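Local coordinates for AtxE2 (Asticcacaulis excentricus, PDB 5TXE), which hydrolyses the isopeptide bond of the lasso peptides astexin-2 and astexin-3, turning the threaded substrates into linear peptides, at residues Val151-Ala156 / Tyr171-Val176; Trp207-Arg212 / Asn562-Ser567; Glu322-Asn327 / Arg404-Asn409; Phe657-Met662 / Asp676-Leu681. The protein carries 1 engineered substitution. All blocks are in the same frame, centred on the assembly; numbering follows the deposited sequence.

Interaction 1 (Val151-Ala156 / Tyr171-Val176)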
# COMPACT_ATOMS: atom_id res chain seq x y z
N VAL A 151 -15.02 16.96 0.89
CA VAL A 151 -13.92 17.23 -0.03
C VAL A 151 -14.26 18.40 -0.99
O VAL A 151 -15.22 18.36 -1.78
CB VAL A 151 -13.61 16.01 -0.89
CG1 VAL A 151 -12.43 16.30 -1.80
CG2 VAL A 151 -13.27 14.84 0.03
N ARG A 152 -13.43 19.40 -0.93
CA ARG A 152 -13.60 20.61 -1.76
C ARG A 152 -12.36 20.77 -2.65
O ARG A 152 -11.32 20.15 -2.40
CB ARG A 152 -13.65 21.81 -0.85
CG ARG A 152 -14.82 21.80 0.12
CD ARG A 152 -14.83 23.07 1.01
NE ARG A 152 -15.93 23.00 1.96
CZ ARG A 152 -15.96 22.22 3.04
NH1 ARG A 152 -14.95 21.42 3.37
NH2 ARG A 152 -17.03 22.22 3.77
N VAL A 153 -12.46 21.65 -3.64
CA VAL A 153 -11.28 22.09 -4.37
C VAL A 153 -10.75 23.36 -3.72
O VAL A 153 -11.51 24.32 -3.49
CB VAL A 153 -11.58 22.38 -5.84
CG1 VAL A 153 -10.32 22.86 -6.51
CG2 VAL A 153 -12.10 21.13 -6.53
N TRP A 154 -9.46 23.36 -3.44
CA TRP A 154 -8.81 24.50 -2.93
C TRP A 154 -7.88 25.05 -4.01
O TRP A 154 -7.42 24.32 -4.87
CB TRP A 154 -7.99 24.18 -1.66
CG TRP A 154 -8.84 24.02 -0.39
CD1 TRP A 154 -9.87 23.18 -0.23
CD2 TRP A 154 -8.70 24.73 0.84
NE1 TRP A 154 -10.41 23.32 1.02
CE2 TRP A 154 -9.69 24.25 1.71
CE3 TRP A 154 -7.82 25.72 1.30
CZ2 TRP A 154 -9.83 24.70 3.02
CZ3 TRP A 154 -7.98 26.20 2.60
CH2 TRP A 154 -9.00 25.70 3.43
N ARG A 155 -7.62 26.35 -3.91
CA ARG A 155 -6.71 27.08 -4.78
C ARG A 155 -5.66 27.76 -3.96
O ARG A 155 -5.99 28.45 -3.03
CB ARG A 155 -7.51 28.11 -5.53
CG ARG A 155 -6.67 29.02 -6.41
CD ARG A 155 -7.64 29.92 -7.12
NE ARG A 155 -6.94 30.86 -7.97
CZ ARG A 155 -6.59 32.08 -7.59
NH1 ARG A 155 -6.91 32.51 -6.37
NH2 ARG A 155 -5.93 32.86 -8.44
N ALA A 156 -4.41 27.55 -4.28
CA ALA A 156 -3.32 28.12 -3.52
C ALA A 156 -2.40 28.98 -4.41
O ALA A 156 -2.09 28.59 -5.53
CB ALA A 156 -2.49 27.03 -2.87
N TYR A 171 -21.87 17.09 -2.80
CA TYR A 171 -21.13 15.84 -2.92
C TYR A 171 -19.66 16.16 -2.81
O TYR A 171 -19.23 17.34 -3.03
CB TYR A 171 -21.48 15.17 -4.24
CG TYR A 171 -21.40 16.05 -5.45
CD1 TYR A 171 -22.51 16.80 -5.88
CD2 TYR A 171 -20.26 16.12 -6.18
CE1 TYR A 171 -22.45 17.61 -7.00
CE2 TYR A 171 -20.18 16.92 -7.31
CZ TYR A 171 -21.27 17.67 -7.71
OH TYR A 171 -21.18 18.43 -8.83
N ASP A 172 -18.89 15.14 -2.45
CA ASP A 172 -17.44 15.29 -2.47
C ASP A 172 -16.94 15.50 -3.91
O ASP A 172 -17.35 14.75 -4.83
CB ASP A 172 -16.70 14.07 -1.91
CG ASP A 172 -16.91 13.89 -0.40
OD1 ASP A 172 -17.09 14.89 0.38
OD2 ASP A 172 -16.82 12.71 -0.03
N ILE A 173 -16.01 16.44 -4.10
CA ILE A 173 -15.43 16.60 -5.41
C ILE A 173 -14.42 15.47 -5.57
O ILE A 173 -13.61 15.24 -4.65
CB ILE A 173 -14.69 17.91 -5.55
CG1 ILE A 173 -15.57 19.12 -5.22
CG2 ILE A 173 -14.12 18.03 -6.97
CD1 ILE A 173 -16.97 19.03 -5.79
N GLU A 174 -14.39 14.85 -6.74
CA GLU A 174 -13.50 13.69 -6.99
C GLU A 174 -12.29 13.99 -7.84
O GLU A 174 -11.34 13.25 -7.80
CB GLU A 174 -14.29 12.53 -7.61
CG GLU A 174 -15.26 11.96 -6.57
CD GLU A 174 -16.24 10.91 -7.08
OE1 GLU A 174 -16.03 10.34 -8.20
OE2 GLU A 174 -17.22 10.62 -6.34
N ASP A 175 -12.33 15.10 -8.61
CA ASP A 175 -11.19 15.48 -9.44
C ASP A 175 -11.41 16.90 -9.97
O ASP A 175 -12.53 17.40 -9.98
CB ASP A 175 -11.06 14.55 -10.66
CG ASP A 175 -9.62 14.41 -11.16
OD1 ASP A 175 -8.67 15.11 -10.69
OD2 ASP A 175 -9.43 13.63 -12.10
N VAL A 176 -10.33 17.48 -10.45
CA VAL A 176 -10.33 18.84 -10.93
C VAL A 176 -9.13 19.06 -11.90
O VAL A 176 -8.07 18.45 -11.73
CB VAL A 176 -10.23 19.80 -9.72
CG1 VAL A 176 -8.90 19.59 -8.97
CG2 VAL A 176 -10.38 21.24 -10.17
O HOH W 1 -17.72 19.22 -2.21

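Interaction 2 (Trp207-Arg212 / Asn562-Ser567)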
# COMPACT_ATOMS: atom_id res chain seq x y z
N TRP A 207 -35.40 -2.67 5.74
CA TRP A 207 -34.72 -3.03 4.54
C TRP A 207 -34.60 -4.52 4.44
O TRP A 207 -34.23 -5.20 5.41
CB TRP A 207 -33.29 -2.49 4.61
CG TRP A 207 -33.09 -1.01 4.70
CD1 TRP A 207 -33.44 -0.07 3.80
CD2 TRP A 207 -32.30 -0.33 5.71
NE1 TRP A 207 -33.00 1.15 4.19
CE2 TRP A 207 -32.29 1.03 5.36
CE3 TRP A 207 -31.68 -0.73 6.88
CZ2 TRP A 207 -31.69 1.99 6.16
CZ3 TRP A 207 -31.05 0.21 7.65
CH2 TRP A 207 -31.07 1.57 7.29
N VAL A 208 -34.84 -5.05 3.26
CA VAL A 208 -34.62 -6.49 3.04
C VAL A 208 -33.10 -6.76 3.04
O VAL A 208 -32.36 -6.15 2.27
CB VAL A 208 -35.11 -6.95 1.65
CG1 VAL A 208 -34.91 -8.46 1.52
CG2 VAL A 208 -36.55 -6.63 1.46
N TYR A 209 -32.68 -7.73 3.82
CA TYR A 209 -31.27 -8.12 3.83
C TYR A 209 -30.96 -8.90 2.56
O TYR A 209 -31.46 -10.00 2.37
CB TYR A 209 -30.95 -9.00 5.04
CG TYR A 209 -29.48 -9.39 5.14
CD1 TYR A 209 -28.52 -8.48 5.51
CD2 TYR A 209 -29.08 -10.67 4.89
CE1 TYR A 209 -27.17 -8.82 5.59
CE2 TYR A 209 -27.74 -11.01 4.96
CZ TYR A 209 -26.81 -10.07 5.34
OH TYR A 209 -25.52 -10.44 5.42
N ASP A 210 -30.10 -8.33 1.73
CA ASP A 210 -29.81 -8.83 0.39
C ASP A 210 -28.41 -8.31 -0.01
O ASP A 210 -27.54 -8.01 0.85
CB ASP A 210 -30.91 -8.36 -0.58
CG ASP A 210 -31.01 -6.77 -0.71
OD1 ASP A 210 -30.12 -6.03 -0.20
OD2 ASP A 210 -31.99 -6.27 -1.33
N GLU A 211 -28.20 -8.21 -1.31
CA GLU A 211 -26.92 -7.91 -1.92
C GLU A 211 -26.42 -6.51 -1.57
O GLU A 211 -25.27 -6.20 -1.90
CB GLU A 211 -26.99 -8.11 -3.48
CG GLU A 211 -27.71 -6.99 -4.32
CD GLU A 211 -29.26 -7.09 -4.42
OE1 GLU A 211 -29.88 -8.07 -3.89
OE2 GLU A 211 -29.87 -6.17 -5.05
N ARG A 212 -27.22 -5.68 -0.93
CA ARG A 212 -26.74 -4.34 -0.56
C ARG A 212 -25.91 -4.31 0.73
O ARG A 212 -25.26 -3.32 1.00
CB ARG A 212 -27.89 -3.37 -0.46
CG ARG A 212 -28.72 -3.21 -1.75
CD ARG A 212 -29.99 -2.44 -1.48
NE ARG A 212 -30.82 -3.15 -0.52
CZ ARG A 212 -31.92 -2.65 0.05
NH1 ARG A 212 -32.32 -1.41 -0.24
NH2 ARG A 212 -32.64 -3.39 0.89
N ASN A 562 -19.29 -10.97 5.08
CA ASN A 562 -19.21 -10.26 3.84
C ASN A 562 -20.57 -9.96 3.23
O ASN A 562 -20.64 -9.14 2.37
CB ASN A 562 -18.40 -11.05 2.80
CG ASN A 562 -16.90 -10.79 2.90
OD1 ASN A 562 -16.46 -9.72 3.29
ND2 ASN A 562 -16.13 -11.80 2.56
N GLY A 563 -21.62 -10.69 3.62
CA GLY A 563 -22.91 -10.58 2.96
C GLY A 563 -22.93 -11.29 1.62
O GLY A 563 -21.88 -11.65 1.09
N PRO A 564 -24.12 -11.39 1.02
CA PRO A 564 -24.23 -12.37 -0.08
C PRO A 564 -23.56 -11.97 -1.37
O PRO A 564 -23.12 -12.84 -2.13
CB PRO A 564 -25.73 -12.53 -0.28
CG PRO A 564 -26.38 -11.61 0.69
CD PRO A 564 -25.39 -11.11 1.68
N ARG A 565 -23.41 -10.68 -1.59
CA ARG A 565 -22.77 -10.18 -2.81
C ARG A 565 -21.27 -10.48 -2.87
O ARG A 565 -20.79 -11.12 -3.81
CB ARG A 565 -23.02 -8.72 -2.93
CG ARG A 565 -22.20 -7.91 -3.91
CD ARG A 565 -22.30 -8.45 -5.30
NE ARG A 565 -23.62 -8.24 -5.85
CZ ARG A 565 -24.04 -7.10 -6.40
NH1 ARG A 565 -23.26 -6.04 -6.42
NH2 ARG A 565 -25.27 -7.04 -6.90
N ILE A 566 -20.52 -10.02 -1.88
CA ILE A 566 -19.12 -10.29 -1.86
C ILE A 566 -18.82 -11.77 -1.64
O ILE A 566 -17.89 -12.29 -2.25
CB ILE A 566 -18.37 -9.41 -0.86
CG1 ILE A 566 -18.33 -7.97 -1.40
CG2 ILE A 566 -16.93 -9.86 -0.68
CD1 ILE A 566 -17.96 -6.95 -0.34
N SER A 567 -19.60 -12.42 -0.75
CA SER A 567 -19.44 -13.82 -0.53
C SER A 567 -19.52 -14.63 -1.85
O SER A 567 -18.67 -15.48 -2.14
CB SER A 567 -20.49 -14.35 0.45
OG SER A 567 -20.44 -15.77 0.49

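Interaction 3 (Glu322-Asn327 / Arg404-Asn409)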
# COMPACT_ATOMS: atom_id res chain seq x y z
N GLU A 322 14.16 -5.39 -12.07
CA GLU A 322 15.07 -6.42 -12.54
C GLU A 322 15.97 -6.95 -11.39
O GLU A 322 15.82 -6.55 -10.25
CB GLU A 322 15.93 -5.86 -13.69
CG GLU A 322 16.79 -4.67 -13.33
CD GLU A 322 17.59 -4.16 -14.53
OE1 GLU A 322 17.01 -4.07 -15.64
OE2 GLU A 322 18.79 -3.82 -14.36
N GLY A 323 16.89 -7.85 -11.72
CA GLY A 323 17.77 -8.50 -10.79
C GLY A 323 17.09 -9.73 -10.18
O GLY A 323 15.95 -10.05 -10.52
N TRP A 324 17.77 -10.38 -9.24
CA TRP A 324 17.22 -11.56 -8.58
C TRP A 324 15.82 -11.24 -7.95
O TRP A 324 15.66 -10.26 -7.20
CB TRP A 324 18.16 -12.00 -7.48
CG TRP A 324 17.78 -13.28 -6.81
CD1 TRP A 324 17.10 -13.42 -5.66
CD2 TRP A 324 18.19 -14.60 -7.20
NE1 TRP A 324 17.01 -14.74 -5.31
CE2 TRP A 324 17.66 -15.49 -6.24
CE3 TRP A 324 18.93 -15.11 -8.27
CZ2 TRP A 324 17.85 -16.86 -6.32
CZ3 TRP A 324 19.13 -16.48 -8.35
CH2 TRP A 324 18.58 -17.35 -7.38
N ALA A 325 14.82 -12.04 -8.29
CA ALA A 325 13.48 -11.85 -7.76
C ALA A 325 13.01 -10.44 -7.99
O ALA A 325 12.25 -9.91 -7.19
CB ALA A 325 13.46 -12.17 -6.25
N SER A 326 13.46 -9.80 -9.06
CA SER A 326 13.06 -8.42 -9.38
C SER A 326 13.35 -7.43 -8.28
O SER A 326 12.65 -6.44 -8.16
CB SER A 326 11.56 -8.35 -9.73
OG SER A 326 11.34 -9.05 -10.93
N ASN A 327 14.37 -7.66 -7.47
CA ASN A 327 14.57 -6.80 -6.30
C ASN A 327 15.02 -5.33 -6.59
O ASN A 327 14.85 -4.46 -5.72
CB ASN A 327 15.52 -7.46 -5.33
CG ASN A 327 16.97 -7.27 -5.69
OD1 ASN A 327 17.64 -6.41 -5.15
ND2 ASN A 327 17.46 -8.08 -6.59
N ARG A 404 20.43 -7.43 2.41
CA ARG A 404 19.46 -8.10 1.56
C ARG A 404 19.80 -9.56 1.37
O ARG A 404 20.90 -9.86 0.97
CB ARG A 404 19.41 -7.47 0.21
CG ARG A 404 18.35 -8.09 -0.68
CD ARG A 404 17.77 -7.06 -1.62
NE ARG A 404 16.88 -6.11 -0.95
CZ ARG A 404 16.14 -5.20 -1.57
NH1 ARG A 404 16.13 -5.11 -2.91
NH2 ARG A 404 15.36 -4.40 -0.87
N LEU A 405 18.84 -10.45 1.65
CA LEU A 405 18.96 -11.89 1.56
C LEU A 405 18.38 -12.34 0.25
O LEU A 405 17.36 -11.79 -0.21
CB LEU A 405 18.16 -12.63 2.66
CG LEU A 405 18.42 -12.33 4.12
CD1 LEU A 405 17.35 -12.98 4.98
CD2 LEU A 405 19.78 -12.82 4.53
N THR A 406 18.97 -13.41 -0.30
CA THR A 406 18.49 -14.02 -1.50
C THR A 406 18.61 -15.50 -1.44
O THR A 406 19.58 -16.07 -0.92
CB THR A 406 19.28 -13.54 -2.73
OG1 THR A 406 20.65 -13.82 -2.52
CG2 THR A 406 19.10 -12.02 -3.00
N LEU A 407 17.60 -16.16 -1.97
CA LEU A 407 17.64 -17.56 -2.08
C LEU A 407 16.62 -18.03 -3.13
O LEU A 407 15.82 -17.23 -3.65
CB LEU A 407 17.43 -18.25 -0.73
CG LEU A 407 16.12 -18.07 0.04
CD1 LEU A 407 14.96 -18.90 -0.50
CD2 LEU A 407 16.39 -18.48 1.50
N ARG A 408 16.73 -19.30 -3.48
CA ARG A 408 15.79 -19.90 -4.37
C ARG A 408 15.08 -20.81 -3.45
O ARG A 408 15.73 -21.47 -2.64
CB ARG A 408 16.46 -20.66 -5.50
CG ARG A 408 15.47 -21.06 -6.59
CD ARG A 408 16.16 -21.77 -7.75
NE ARG A 408 17.02 -20.92 -8.58
CZ ARG A 408 16.59 -20.10 -9.53
NH1 ARG A 408 15.29 -19.92 -9.76
NH2 ARG A 408 17.47 -19.40 -10.23
N ASN A 409 13.76 -20.82 -3.51
CA ASN A 409 13.00 -21.61 -2.58
C ASN A 409 12.86 -23.02 -3.11
O ASN A 409 13.26 -23.31 -4.25
CB ASN A 409 11.67 -20.93 -2.19
CG ASN A 409 10.59 -21.00 -3.25
OD1 ASN A 409 10.68 -21.73 -4.22
ND2 ASN A 409 9.52 -20.18 -3.08

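Interaction 4 (Phe657-Met662 / Asp676-Leu681)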
# COMPACT_ATOMS: atom_id res chain seq x y z
N PHE A 657 6.19 -9.22 21.79
CA PHE A 657 7.35 -10.04 21.43
C PHE A 657 8.47 -10.05 22.49
O PHE A 657 9.06 -11.09 22.76
CB PHE A 657 7.87 -9.66 20.08
CG PHE A 657 7.00 -10.14 18.93
CD1 PHE A 657 6.61 -11.43 18.85
CD2 PHE A 657 6.52 -9.26 18.01
CE1 PHE A 657 5.78 -11.86 17.84
CE2 PHE A 657 5.71 -9.67 16.98
CZ PHE A 657 5.36 -10.97 16.87
N ARG A 658 8.70 -8.94 23.17
CA ARG A 658 9.64 -8.95 24.30
C ARG A 658 9.19 -9.89 25.40
O ARG A 658 10.01 -10.59 26.01
CB ARG A 658 9.84 -7.57 24.90
CG ARG A 658 10.62 -6.66 24.00
CD ARG A 658 10.88 -5.28 24.65
NE ARG A 658 11.92 -5.41 25.66
CZ ARG A 658 11.87 -4.96 26.91
NH1 ARG A 658 10.86 -4.24 27.38
NH2 ARG A 658 12.91 -5.21 27.69
N PHE A 659 7.88 -9.93 25.66
CA PHE A 659 7.34 -10.77 26.70
C PHE A 659 7.51 -12.25 26.34
O PHE A 659 8.02 -13.01 27.14
CB PHE A 659 5.86 -10.41 27.02
CG PHE A 659 5.20 -11.27 28.09
CD1 PHE A 659 5.34 -10.98 29.40
CD2 PHE A 659 4.48 -12.39 27.73
CE1 PHE A 659 4.77 -11.80 30.37
CE2 PHE A 659 3.89 -13.18 28.67
CZ PHE A 659 4.02 -12.89 29.99
N TRP A 660 7.05 -12.66 25.16
CA TRP A 660 7.03 -14.05 24.84
C TRP A 660 8.32 -14.56 24.32
O TRP A 660 8.60 -15.74 24.53
CB TRP A 660 5.99 -14.36 23.81
CG TRP A 660 4.60 -14.08 24.29
CD1 TRP A 660 3.80 -13.03 23.94
CD2 TRP A 660 3.82 -14.92 25.13
NE1 TRP A 660 2.56 -13.17 24.52
CE2 TRP A 660 2.56 -14.33 25.27
CE3 TRP A 660 4.09 -16.12 25.81
CZ2 TRP A 660 1.57 -14.88 26.04
CZ3 TRP A 660 3.10 -16.67 26.58
CH2 TRP A 660 1.85 -16.04 26.70
N LEU A 661 9.10 -13.74 23.62
CA LEU A 661 10.35 -14.22 23.04
C LEU A 661 11.59 -13.86 23.81
O LEU A 661 12.59 -14.48 23.57
CB LEU A 661 10.55 -13.72 21.61
CG LEU A 661 9.42 -14.01 20.65
CD1 LEU A 661 9.73 -13.38 19.29
CD2 LEU A 661 9.10 -15.46 20.45
N MET A 662 11.55 -12.85 24.70
CA MET A 662 12.67 -12.51 25.57
C MET A 662 12.37 -12.67 27.06
O MET A 662 13.28 -12.50 27.85
CB MET A 662 13.13 -11.05 25.33
CG MET A 662 13.75 -10.80 23.95
SD MET A 662 14.05 -9.06 23.74
CE MET A 662 14.91 -8.96 22.21
N ASP A 676 -0.10 -8.23 33.85
CA ASP A 676 -0.98 -9.17 34.60
C ASP A 676 -1.74 -10.09 33.66
O ASP A 676 -1.79 -11.31 33.83
CB ASP A 676 -2.00 -8.42 35.49
CG ASP A 676 -1.34 -7.69 36.68
OD1 ASP A 676 -0.15 -7.99 37.01
OD2 ASP A 676 -2.01 -6.80 37.26
N ARG A 677 -2.37 -9.51 32.65
CA ARG A 677 -3.13 -10.28 31.71
C ARG A 677 -2.26 -11.29 30.98
O ARG A 677 -2.62 -12.43 30.81
CB ARG A 677 -3.68 -9.32 30.68
CG ARG A 677 -5.16 -9.12 30.66
CD ARG A 677 -5.50 -8.42 29.36
NE ARG A 677 -5.21 -7.05 29.58
CZ ARG A 677 -4.53 -6.20 28.82
NH1 ARG A 677 -4.00 -6.48 27.64
NH2 ARG A 677 -4.45 -4.97 29.30
N TRP A 678 -1.09 -10.86 30.52
CA TRP A 678 -0.25 -11.72 29.73
C TRP A 678 0.39 -12.82 30.60
O TRP A 678 0.56 -13.96 30.14
CB TRP A 678 0.80 -10.92 28.99
CG TRP A 678 0.25 -9.95 27.99
CD1 TRP A 678 -1.04 -9.81 27.61
CD2 TRP A 678 0.98 -9.00 27.25
NE1 TRP A 678 -1.17 -8.83 26.69
CE2 TRP A 678 0.07 -8.29 26.47
CE3 TRP A 678 2.33 -8.67 27.17
CZ2 TRP A 678 0.45 -7.31 25.59
CZ3 TRP A 678 2.71 -7.65 26.28
CH2 TRP A 678 1.78 -7.01 25.50
N ARG A 679 0.67 -12.52 31.86
CA ARG A 679 1.12 -13.61 32.79
C ARG A 679 0.03 -14.64 32.96
O ARG A 679 0.30 -15.85 32.92
CB ARG A 679 1.60 -13.05 34.12
CG ARG A 679 2.97 -12.43 33.94
CD ARG A 679 3.69 -12.07 35.24
NE ARG A 679 3.16 -10.82 35.75
CZ ARG A 679 3.71 -9.62 35.58
NH1 ARG A 679 4.89 -9.42 34.95
NH2 ARG A 679 3.06 -8.59 36.06
N ALA A 680 -1.21 -14.19 33.05
CA ALA A 680 -2.31 -15.14 33.12
C ALA A 680 -2.41 -15.95 31.83
O ALA A 680 -2.77 -17.13 31.88
CB ALA A 680 -3.64 -14.45 33.45
N LEU A 681 -2.16 -15.34 30.67
CA LEU A 681 -2.22 -16.11 29.43
C LEU A 681 -1.15 -17.23 29.43
O LEU A 681 -1.38 -18.35 28.99
CB LEU A 681 -2.02 -15.23 28.20
CG LEU A 681 -3.13 -14.22 27.88
CD1 LEU A 681 -2.74 -13.45 26.63
CD2 LEU A 681 -4.50 -14.86 27.67

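Interaction 1 (Val151-Ala156 / Tyr171-Val176)
Two neighbouring four-stranded antiparallel sheets, consecutive blades of the beta-propeller expected in this peptidase family, meet where strand 150-157, third in its sheet, runs beside strand 173-178, first in the next. The two short axes approach to 6.5 Å with their N-to-C directions 25° apart, so the strands run nearly the same way. The join is hydrogen-bonded at one end only. There Val151 is gripped by both its backbone polar atoms: its N-H points almost straight (172°) at Asp172 OD1, 3.0 Å away and met from above the carboxylate plane, while Val151 O accepts from Ile173 N at 3.1 Å. A water 2.7 Å from Val151 O also binds Tyr171 O, bridging the two carbonyls. Asp172 CG lies beside its own backbone N (chi1 -69°), which brings the carboxylate to the strand; Arg150 is a second, long and weak ionic neighbour. An alanine at Asp172 would remove the acceptor of the Val151 N-H and would probably loosen the start of this blade-to-blade seam. Further along, the strands hold by apolar contact, backed by Leu144 against Ile173 and Leu184 against Val176. Val153 and Ile173 cross at about a right angle, whereas Val153 and Val176 meet tip to tip. Val153 CG2 serves both, touching Ile173 CG2 at 3.7 Å and Val176 CB at 3.9 Å.

Interaction 2 (Trp207-Arg212 / Asn562-Ser567)
Beside the lasso-peptide binding site, segment 207-212 rests on the first turn of helix 563-570; Asn562, in the partner segment 562-567, binds astexin-3 and is important for activity. Asn562 ND2 bonds to the peptide backbone, and its OD1 takes a bond from His214, two residues further along the same loop as 207-212. Across the contact itself the touching is by van der Waals surfaces. The Tyr209 ring, its CG anti to the backbone N (chi1 -178°), extends obliquely to Pro564: Tyr209 CE2 lies 4.0 Å from Pro564 CD, and Tyr209 OH comes 3.6 Å from Gly563 CA. Pro564 CG sits against the carbonyl of Asp210, at 3.8 Å from Asp210 O. The loop keeps its shape through an Asx turn: Asp210 OD1 accepts from Arg212 N, from above the carboxylate plane, and from Arg212 NE at 3.0 Å on its syn lone pair, a salt bridge. Arg212 NH2 adds a nearly in-plane bond to Val208 O. Glu211 meets Arg565 with its carbonyl and the base of its side chain, while its carboxylate leads away. Arg565 CB packs 3.5 Å from Glu211 O, which also bonds to Tyr118 OH, and Arg565 NH2 lies 3.6 Å from Glu211 CG; Glu211 OE2 and Arg565 NH2 are 5.0 Å apart, too far for a salt bridge, so any attraction is probably weak. An alanine at Arg565 would remove the bond from NH1 to Trp116 O and the NH2 contact with Glu211 CG, and would probably slacken the tie to Trp116, another astexin-3 contact. Ile566 packs on the peptide backbone and on His214.

Interaction 3 (Glu322-Asn327 / Arg404-Asn409)
This is a largely polar surface contact between domains: the tight turn 322-327, joining strands 315-322 and 328-335 of one antiparallel sheet, reaches across to strand 401-408, an outermost strand of the eight-stranded sheet. Trp324 holds CG anti to its backbone N, and its NE1 donates to Leu407 O at 3.2 Å. The bond is bent (138°): the oxygen lies close to the indole plane, but the donor stands above the carbonyl plane. Trp324 CD1 rests on Thr406 CG2 at 3.6 Å. At the far end of the indole, Trp324 CH2 lies over one face of the Arg408 guanidinium, 3.7 Å from Arg408 NH2; with the planes 67° apart this is no flat stack, and Arg408 spends its NH1 on Gly412 O. The turn thus docks a four-stranded sheet, probably a blade of the beta-propeller seen in this family, on the alpha/beta-hydrolase sheet. Asn327 supplies the second tie. Its ND2 donates in plane to Trp324 O at 2.9 Å, which fixes the amide's rotation and turns OD1 outward on a lone pair to Arg404 NH1, 3.0 Å away. Amide and guanidinium planes stand 79° apart, and the same NH1 makes a weak bond to Asn327 O. Arg404 NE has a second partner, a salt bridge to Asp418. Trp324 O, which also accepts from Asn327 N, is held by two donors.

Interaction 4 (Phe657-Met662 / Asp676-Leu681)
Segments 657-662 and 676-681 are helical, their axes approaching to 11.6 Å and crossing at -33°, with Phe659 and Trp678 the nearest pair of CA atoms at 8.2 Å. They belong to the last two helices of the chain, 643-662 and 672-684, on the alpha/beta-hydrolase domain. Phe659 holds CG anti to the backbone N (chi1 179°) and projects its ring at the second helix. Trp678 CB sits over one ring face, 4.0 Å from the Phe659 centroid, a CH-pi contact. The Trp678 six-membered ring turns its edge to the same phenyl face in an offset edge-to-face pair, planes 63° apart. The far rim of the phenyl meets the aliphatic part of Arg679, Phe659 CE1 lying 4.0 Å from Arg679 CG, while Phe659 CZ comes 3.6 Å from Trp678 O. Alongside, Trp660 brings its ring edge to Leu681, with CZ2 4.2 Å from Leu681 CB, while Trp656 packs edge-to-face on both Trp660 and Trp678. The indole N-H of Trp678 bonds to Glu629, tying the second helix to strand 628-633. Between the two segments, then, cohesion comes from apolar and aromatic contact, with the phenyl rim also resting against the Trp678 carbonyl.

Interactions 1 and 3 involve the propeller, on opposite sides of the chain's centre with their own centres 43 Å apart; the first joins two of its sheets, the second ties one to the hydrolase domain. Interaction 2 also crosses between domains, its loop 207-212 leaving the same sheet whose first strand takes part in interaction 1, yet the nearest atoms of the two are about 18 Å apart. Interactions 3 and 4 come closest, about 16 Å between nearest atoms. Of the four, interaction 2 lies at the substrate: Asn562 touches the bound peptide and the Arg565 side chain is about 5 Å from that of Trp116. Position 527, the catalytic nucleophile, is an engineered alanine here.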